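Local coordinates for capsid protein (Penaeus vannamei nodavirus, PDB 5YKZ) that forms the protruding spike domain of the shrimp nodavirus capsid, a beta-rich module that pairs with a second copy as a dimeric spike, at residues V14-P19 with F95-V100; Q28-L33 with T110-I115; S36-L41 with F84-T89. All blocks are in the same frame, centred on the assembly; numbering follows the deposited sequence.

The three contacts share one strongly curved antiparallel sheet. Interaction 1 joins the loop after strand 7-15 to strand 95-101; interaction 2 spans the interior between strands 26-30 and 111-118, which are not neighbours. Their centres lie about 8 Å apart; F16 of the first meets F112 of the second, with F16 CE1 3.5 Å from F112 CD1. Interaction 3 is instead a pairing of adjacent strands, centred about 10 Å from interaction 2 and about 14 Å from interaction 1. It is tied to interaction 2 through I115 N and L40 O, 2.8 Å apart, and to interaction 1 where F95 CZ lies 3.8 Å from L41 CD1. Its outer face turns to the second subunit.

Interaction 1. Residues V14-P19 with F95-V100; sequences VNFIKP and FDLSVV
V99 has the most surface buried here, its isopropyl group lying against I17 and reaching the flanks of F16 and P19. Its CB points from the backbone toward the loop that follows strand 7-15, and with CG1 anti to the backbone N (chi1 -179°) the torsion turns CG1 to I17 and, more distantly, P19, and CG2 toward F16 and I17. I17 crosses it obliquely: CG1 and CD1 both rest on the branch point, with I17 CG1 4.0 Å from V99 CB. For this I17 places CG1 in the crowded position between backbone N and carbonyl carbon (chi1 62°).

F16 leaves the backbone alongside strand 95-101, and its ring end comes nearer. The ring edge meets L97 almost in plane, F16 CE1 lying 4.1 Å from L97 CD1, and the two side chains cross at about a right angle. V99 CG2 approaches the same ring obliquely, 4.2 Å from F16 CD1. At the far end, P19 brings its ring to the strand, where P19 CG is 4.0 Å from V99 O.

L59 and A61 of strand 58-63 also touch F16. Between the two segments themselves no hydrogen bond forms, and side chains meet through apolar groups, apart from P19 CG lying against the carbonyl O of V99, so the contact probably rests on shape and on burial of apolar surface.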
# COMPACT_ATOMS: atom_id res chain seq x y z
N VAL B 14 -0.07 10.65 4.89
CA VAL B 14 0.43 11.87 4.27
C VAL B 14 0.25 11.84 2.80
O VAL B 14 0.59 10.79 2.17
CB VAL B 14 1.91 12.07 4.61
CG1 VAL B 14 2.45 13.37 4.03
CG2 VAL B 14 2.07 12.13 6.12
N ASN B 15 -0.30 12.84 2.15
CA ASN B 15 -0.34 12.89 0.71
C ASN B 15 1.01 13.18 0.11
O ASN B 15 1.80 13.94 0.66
CB ASN B 15 -1.32 13.95 0.24
CG ASN B 15 -2.73 13.65 0.60
OD1 ASN B 15 -3.11 12.47 0.78
ND2 ASN B 15 -3.57 14.69 0.64
N PHE B 16 1.27 12.59 -1.05
CA PHE B 16 2.40 13.00 -1.87
C PHE B 16 2.18 14.43 -2.40
O PHE B 16 1.04 14.82 -2.68
CB PHE B 16 2.64 12.04 -3.03
CG PHE B 16 3.32 10.79 -2.65
CD1 PHE B 16 4.60 10.82 -2.13
CD2 PHE B 16 2.73 9.55 -2.82
CE1 PHE B 16 5.29 9.68 -1.85
CE2 PHE B 16 3.41 8.39 -2.48
CZ PHE B 16 4.66 8.44 -2.01
N ILE B 17 3.27 15.18 -2.52
CA ILE B 17 3.30 16.46 -3.25
C ILE B 17 2.85 16.23 -4.67
O ILE B 17 2.78 15.11 -5.22
CB ILE B 17 4.63 17.13 -3.13
CG1 ILE B 17 5.76 16.28 -3.74
CG2 ILE B 17 4.92 17.59 -1.69
CD1 ILE B 17 7.04 17.07 -3.99
N LYS B 18 2.58 17.39 -5.29
CA LYS B 18 2.15 17.50 -6.68
C LYS B 18 3.15 18.30 -7.38
O LYS B 18 3.02 19.57 -7.52
CB LYS B 18 0.77 18.10 -6.72
CG LYS B 18 -0.26 17.29 -5.97
CD LYS B 18 -1.64 17.91 -6.08
CE LYS B 18 -2.65 17.35 -5.15
NZ LYS B 18 -2.88 16.04 -5.41
N PRO B 19 4.23 17.72 -7.85
CA PRO B 19 5.27 18.50 -8.56
C PRO B 19 4.75 19.26 -9.74
O PRO B 19 3.91 18.82 -10.48
CB PRO B 19 6.29 17.45 -9.00
CG PRO B 19 6.04 16.26 -8.12
CD PRO B 19 4.58 16.28 -7.78
N PHE B 95 12.15 14.00 7.65
CA PHE B 95 12.91 13.40 6.59
C PHE B 95 12.46 13.91 5.27
O PHE B 95 11.33 14.39 5.12
CB PHE B 95 12.86 11.85 6.61
CG PHE B 95 11.45 11.30 6.38
CD1 PHE B 95 10.96 11.14 5.10
CD2 PHE B 95 10.67 10.80 7.43
CE1 PHE B 95 9.72 10.60 4.87
CE2 PHE B 95 9.40 10.25 7.21
CZ PHE B 95 8.93 10.16 5.91
N ASP B 96 13.31 13.83 4.28
CA ASP B 96 13.02 14.24 2.94
C ASP B 96 12.89 13.11 1.96
O ASP B 96 13.65 12.14 2.00
CB ASP B 96 14.12 15.18 2.39
CG ASP B 96 14.19 16.52 3.01
OD1 ASP B 96 13.30 16.92 3.69
OD2 ASP B 96 15.20 17.22 2.73
N LEU B 97 11.91 13.19 1.07
CA LEU B 97 11.74 12.32 -0.08
C LEU B 97 12.04 13.07 -1.35
O LEU B 97 11.74 14.27 -1.43
CB LEU B 97 10.32 11.77 -0.15
CG LEU B 97 9.80 11.03 1.05
CD1 LEU B 97 8.35 10.61 0.79
CD2 LEU B 97 10.62 9.83 1.38
N SER B 98 12.50 12.40 -2.33
CA SER B 98 12.57 12.90 -3.71
C SER B 98 11.36 12.37 -4.47
O SER B 98 11.23 11.09 -4.50
CB SER B 98 13.82 12.43 -4.34
OG SER B 98 13.91 12.78 -5.71
N VAL B 99 10.51 13.16 -5.02
CA VAL B 99 9.24 12.71 -5.64
C VAL B 99 9.19 13.24 -7.03
O VAL B 99 9.46 14.43 -7.28
CB VAL B 99 8.06 13.26 -4.85
CG1 VAL B 99 6.78 12.77 -5.51
CG2 VAL B 99 8.07 12.85 -3.39
N VAL B 100 8.90 12.40 -7.99
CA VAL B 100 8.85 12.78 -9.37
C VAL B 100 7.60 12.26 -10.03
O VAL B 100 7.19 11.09 -9.81
CB VAL B 100 10.10 12.33 -10.14
CG1 VAL B 100 10.29 10.89 -10.10
CG2 VAL B 100 10.13 12.91 -11.58

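Interaction 2. Residues Q28-L33 with T110-I115; sequences QTVTGL and TGFNII
Q28 OE1 is gripped by one hydrogen bond, from the backbone N of I17, while NE2 of the same amide donates one to the backbone O of N15. Both ends of this buried group are thus engaged, by the end of strand 7-15 (N15) and the loop after it (I17), which fixes the rotation of the amide. The side chain gets there by extension, with CG anti to the backbone N (chi1 173°) and the next torsion also near 180°.

So anchored, the amide meets F112 tip to tip. Q28 NE2 lies at the ring edge, 3.9 Å from F112 CE1, and the amide and ring planes are turned 55° apart, so the group neither stacks on the ring nor points into its face. F112 stands with CG in the crowded position between backbone N and carbonyl carbon (chi1 54°), which sends the ring across to strand 26-30. Beside the amide, V30 also reaches the ring edge, with V30 CG2 3.8 Å from F112 CZ.

The other methyl of V30 serves I114: V30 CG1 is 3.8 Å from I114 CD1. That terminal methyl is shared, because L33 comes to it from the loop after the strand, L33 CD1 lying 4.0 Å from I114 CD1. Y39 touches both L33 and I114 and extends the apolar cluster toward strand 38-48.

The axes of strand segments 28-30 and 111-115 pass 12.1 Å apart with no hydrogen bond between the segments, and their side chains meet tip to tip. Such facing strands, joined through side chains, are consistent with a curved antiparallel sheet closing on an apolar interior, as in a barrel-like or sandwich-like fold.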
# COMPACT_ATOMS: atom_id res chain seq x y z
N GLN B 28 9.95 16.50 -0.99
CA GLN B 28 8.88 16.53 -0.04
C GLN B 28 9.49 16.31 1.29
O GLN B 28 10.07 15.27 1.58
CB GLN B 28 7.84 15.43 -0.34
CG GLN B 28 6.84 15.36 0.72
CD GLN B 28 5.57 14.60 0.32
OE1 GLN B 28 5.43 14.09 -0.81
NE2 GLN B 28 4.66 14.44 1.26
N THR B 29 9.37 17.28 2.17
CA THR B 29 9.78 17.19 3.56
C THR B 29 8.67 16.76 4.38
O THR B 29 7.56 17.37 4.42
CB THR B 29 10.36 18.56 4.03
OG1 THR B 29 11.46 18.90 3.23
CG2 THR B 29 10.80 18.53 5.49
N VAL B 30 8.82 15.67 5.13
CA VAL B 30 7.85 15.15 6.07
C VAL B 30 8.32 15.53 7.47
O VAL B 30 9.46 15.28 7.83
CB VAL B 30 7.73 13.63 5.92
CG1 VAL B 30 6.77 13.07 6.87
CG2 VAL B 30 7.34 13.26 4.47
N THR B 31 7.40 16.12 8.24
CA THR B 31 7.70 16.62 9.56
C THR B 31 6.81 16.04 10.61
O THR B 31 5.85 15.32 10.38
CB THR B 31 7.50 18.19 9.53
OG1 THR B 31 6.13 18.50 9.39
CG2 THR B 31 8.32 18.86 8.44
N GLY B 32 7.14 16.37 11.85
CA GLY B 32 6.33 16.06 12.97
C GLY B 32 6.44 14.67 13.51
O GLY B 32 5.54 14.30 14.25
N LEU B 33 7.52 13.96 13.22
CA LEU B 33 7.68 12.63 13.76
C LEU B 33 8.67 12.61 14.96
O LEU B 33 9.13 13.68 15.38
CB LEU B 33 8.17 11.75 12.59
CG LEU B 33 7.12 11.60 11.49
CD1 LEU B 33 7.76 11.06 10.18
CD2 LEU B 33 6.01 10.69 11.94
N THR B 110 -2.43 11.10 -4.29
CA THR B 110 -2.00 9.80 -3.75
C THR B 110 -1.17 10.12 -2.52
O THR B 110 -0.85 11.28 -2.23
CB THR B 110 -1.25 8.97 -4.76
OG1 THR B 110 0.04 9.51 -5.00
CG2 THR B 110 -2.03 8.81 -6.05
N GLY B 111 -0.77 9.08 -1.79
CA GLY B 111 -0.05 9.27 -0.56
C GLY B 111 0.55 8.01 -0.02
O GLY B 111 0.72 7.00 -0.74
N PHE B 112 0.87 8.08 1.24
CA PHE B 112 1.55 6.99 1.93
C PHE B 112 1.14 6.96 3.37
O PHE B 112 0.74 7.99 3.95
CB PHE B 112 3.10 7.06 1.77
CG PHE B 112 3.69 8.38 2.19
CD1 PHE B 112 3.77 9.41 1.28
CD2 PHE B 112 4.22 8.52 3.42
CE1 PHE B 112 4.36 10.61 1.64
CE2 PHE B 112 4.84 9.71 3.77
CZ PHE B 112 4.90 10.75 2.87
N ASN B 113 1.24 5.78 3.97
CA ASN B 113 1.15 5.58 5.40
C ASN B 113 2.45 5.57 6.03
O ASN B 113 3.37 5.00 5.47
CB ASN B 113 0.39 4.27 5.69
CG ASN B 113 -1.16 4.51 5.42
OD1 ASN B 113 -1.73 5.49 5.83
ND2 ASN B 113 -1.64 3.79 4.66
N ILE B 114 2.61 6.24 7.17
CA ILE B 114 3.84 6.24 7.95
C ILE B 114 3.64 5.29 9.11
O ILE B 114 2.78 5.52 9.98
CB ILE B 114 4.20 7.61 8.46
CG1 ILE B 114 4.22 8.65 7.31
CG2 ILE B 114 5.51 7.54 9.23
CD1 ILE B 114 4.70 10.00 7.75
N ILE B 115 4.33 4.18 9.08
CA ILE B 115 4.14 3.03 9.98
C ILE B 115 5.27 3.04 10.97
O ILE B 115 6.41 3.24 10.67
CB ILE B 115 4.14 1.73 9.20
CG1 ILE B 115 3.05 1.79 8.16
CG2 ILE B 115 3.91 0.57 10.15
CD1 ILE B 115 3.11 0.79 7.12

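Interaction 3. Residues S36-L41 with F84-T89; sequences STSYLL and FIKVKT
L41 and T89 bury the most surface, L41 in the end pair of an antiparallel ladder and T89 just beyond its other end. L41 and I85 form a hydrogen-bonded pair: L41 N donates to I85 O at 2.8 Å, and I85 N to L41 O. The L41 side chain crosses that of I85 obliquely, L41 CD1 lying 3.8 Å from I85 CG2.

At the other end T89 N bonds to T37 O from above the carbonyl plane. T89 OG1, in the crowded position (chi1 55°), accepts from T37 N at 3.0 Å in a nearly straight bond (168°) and is also bonded to S34 O. T89 CG2 packs obliquely on the Y39 ring, 3.8 Å from Y39 CE2.

On the face of S38, L40, K86 and K88, K86, bent at chi2, chi3 and chi4, reaches over the neighbouring strand's backbone, K86 CD 3.3 Å from Y39 O. Its NZ makes a salt bridge to D7 and a hydrogen bond to V8, both of the second subunit, whose I115 packs on L40. The arrangement is an antiparallel strand pair with one face in the domain core and the other partly at the dimer interface, through S38, L40 and K86.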
# COMPACT_ATOMS: atom_id res chain seq x y z
N SER B 36 15.14 10.97 15.30
CA SER B 36 16.07 9.85 15.16
C SER B 36 15.39 8.55 15.31
O SER B 36 15.84 7.64 16.00
CB SER B 36 17.29 10.02 16.12
OG SER B 36 17.90 11.29 15.97
N THR B 37 14.29 8.36 14.56
CA THR B 37 13.46 7.17 14.62
C THR B 37 13.19 6.69 13.16
O THR B 37 12.97 7.52 12.28
CB THR B 37 12.10 7.49 15.26
OG1 THR B 37 12.36 7.95 16.65
CG2 THR B 37 11.19 6.28 15.38
N SER B 38 13.15 5.40 13.03
CA SER B 38 12.89 4.77 11.71
C SER B 38 11.44 4.43 11.58
O SER B 38 10.73 3.97 12.48
CB SER B 38 13.78 3.56 11.59
OG SER B 38 15.16 4.06 11.39
N TYR B 39 10.99 4.66 10.33
CA TYR B 39 9.59 4.44 9.89
C TYR B 39 9.55 3.66 8.63
O TYR B 39 10.54 3.74 7.83
CB TYR B 39 8.88 5.78 9.71
CG TYR B 39 8.78 6.56 10.96
CD1 TYR B 39 7.71 6.36 11.82
CD2 TYR B 39 9.72 7.51 11.34
CE1 TYR B 39 7.62 7.04 13.03
CE2 TYR B 39 9.61 8.20 12.55
CZ TYR B 39 8.56 7.93 13.35
OH TYR B 39 8.45 8.68 14.54
N LEU B 40 8.49 3.00 8.35
CA LEU B 40 8.22 2.37 7.02
C LEU B 40 7.12 3.15 6.35
O LEU B 40 6.11 3.48 7.01
CB LEU B 40 7.77 0.98 7.30
CG LEU B 40 7.75 0.05 6.17
CD1 LEU B 40 9.17 -0.33 5.64
CD2 LEU B 40 6.95 -1.21 6.50
N LEU B 41 7.24 3.40 5.07
CA LEU B 41 6.23 4.09 4.29
C LEU B 41 5.67 3.17 3.26
O LEU B 41 6.43 2.51 2.53
CB LEU B 41 6.80 5.33 3.57
CG LEU B 41 7.80 6.16 4.31
CD1 LEU B 41 8.26 7.33 3.51
CD2 LEU B 41 7.24 6.66 5.67
N PHE B 84 8.10 -0.11 -0.64
CA PHE B 84 8.01 0.40 0.70
C PHE B 84 9.34 1.01 1.05
O PHE B 84 10.43 0.50 0.64
CB PHE B 84 7.61 -0.68 1.72
CG PHE B 84 8.32 -2.01 1.60
CD1 PHE B 84 9.47 -2.31 2.25
CD2 PHE B 84 7.76 -3.02 0.86
CE1 PHE B 84 10.08 -3.52 2.14
CE2 PHE B 84 8.32 -4.24 0.81
CZ PHE B 84 9.47 -4.49 1.37
N ILE B 85 9.31 2.13 1.72
CA ILE B 85 10.49 2.93 2.08
C ILE B 85 10.78 2.79 3.54
O ILE B 85 9.88 2.87 4.39
CB ILE B 85 10.22 4.42 1.72
CG1 ILE B 85 10.26 4.60 0.24
CG2 ILE B 85 11.24 5.31 2.43
CD1 ILE B 85 9.72 5.94 -0.25
N LYS B 86 12.02 2.59 3.90
CA LYS B 86 12.52 2.68 5.25
C LYS B 86 13.33 3.94 5.34
O LYS B 86 14.25 4.16 4.56
CB LYS B 86 13.37 1.47 5.61
CG LYS B 86 14.05 1.46 6.95
CD LYS B 86 13.20 1.76 8.17
CE LYS B 86 12.24 0.66 8.33
NZ LYS B 86 12.80 -0.68 8.51
N VAL B 87 13.02 4.79 6.30
CA VAL B 87 13.66 6.08 6.43
C VAL B 87 13.73 6.47 7.87
O VAL B 87 12.78 6.21 8.69
CB VAL B 87 12.94 7.15 5.60
CG1 VAL B 87 11.46 7.31 6.05
CG2 VAL B 87 13.72 8.47 5.55
N LYS B 88 14.84 7.06 8.26
CA LYS B 88 15.06 7.58 9.62
C LYS B 88 14.97 9.05 9.64
O LYS B 88 15.56 9.76 8.82
CB LYS B 88 16.40 7.12 10.12
CG LYS B 88 16.73 7.42 11.60
CD LYS B 88 18.12 6.90 12.00
CE LYS B 88 18.48 7.30 13.43
NZ LYS B 88 19.82 6.70 13.85
N THR B 89 14.27 9.54 10.63
CA THR B 89 14.20 10.97 10.83
C THR B 89 15.53 11.52 11.39
O THR B 89 16.37 10.81 11.94
CB THR B 89 13.12 11.38 11.75
OG1 THR B 89 13.30 10.65 12.98
CG2 THR B 89 11.73 10.99 11.17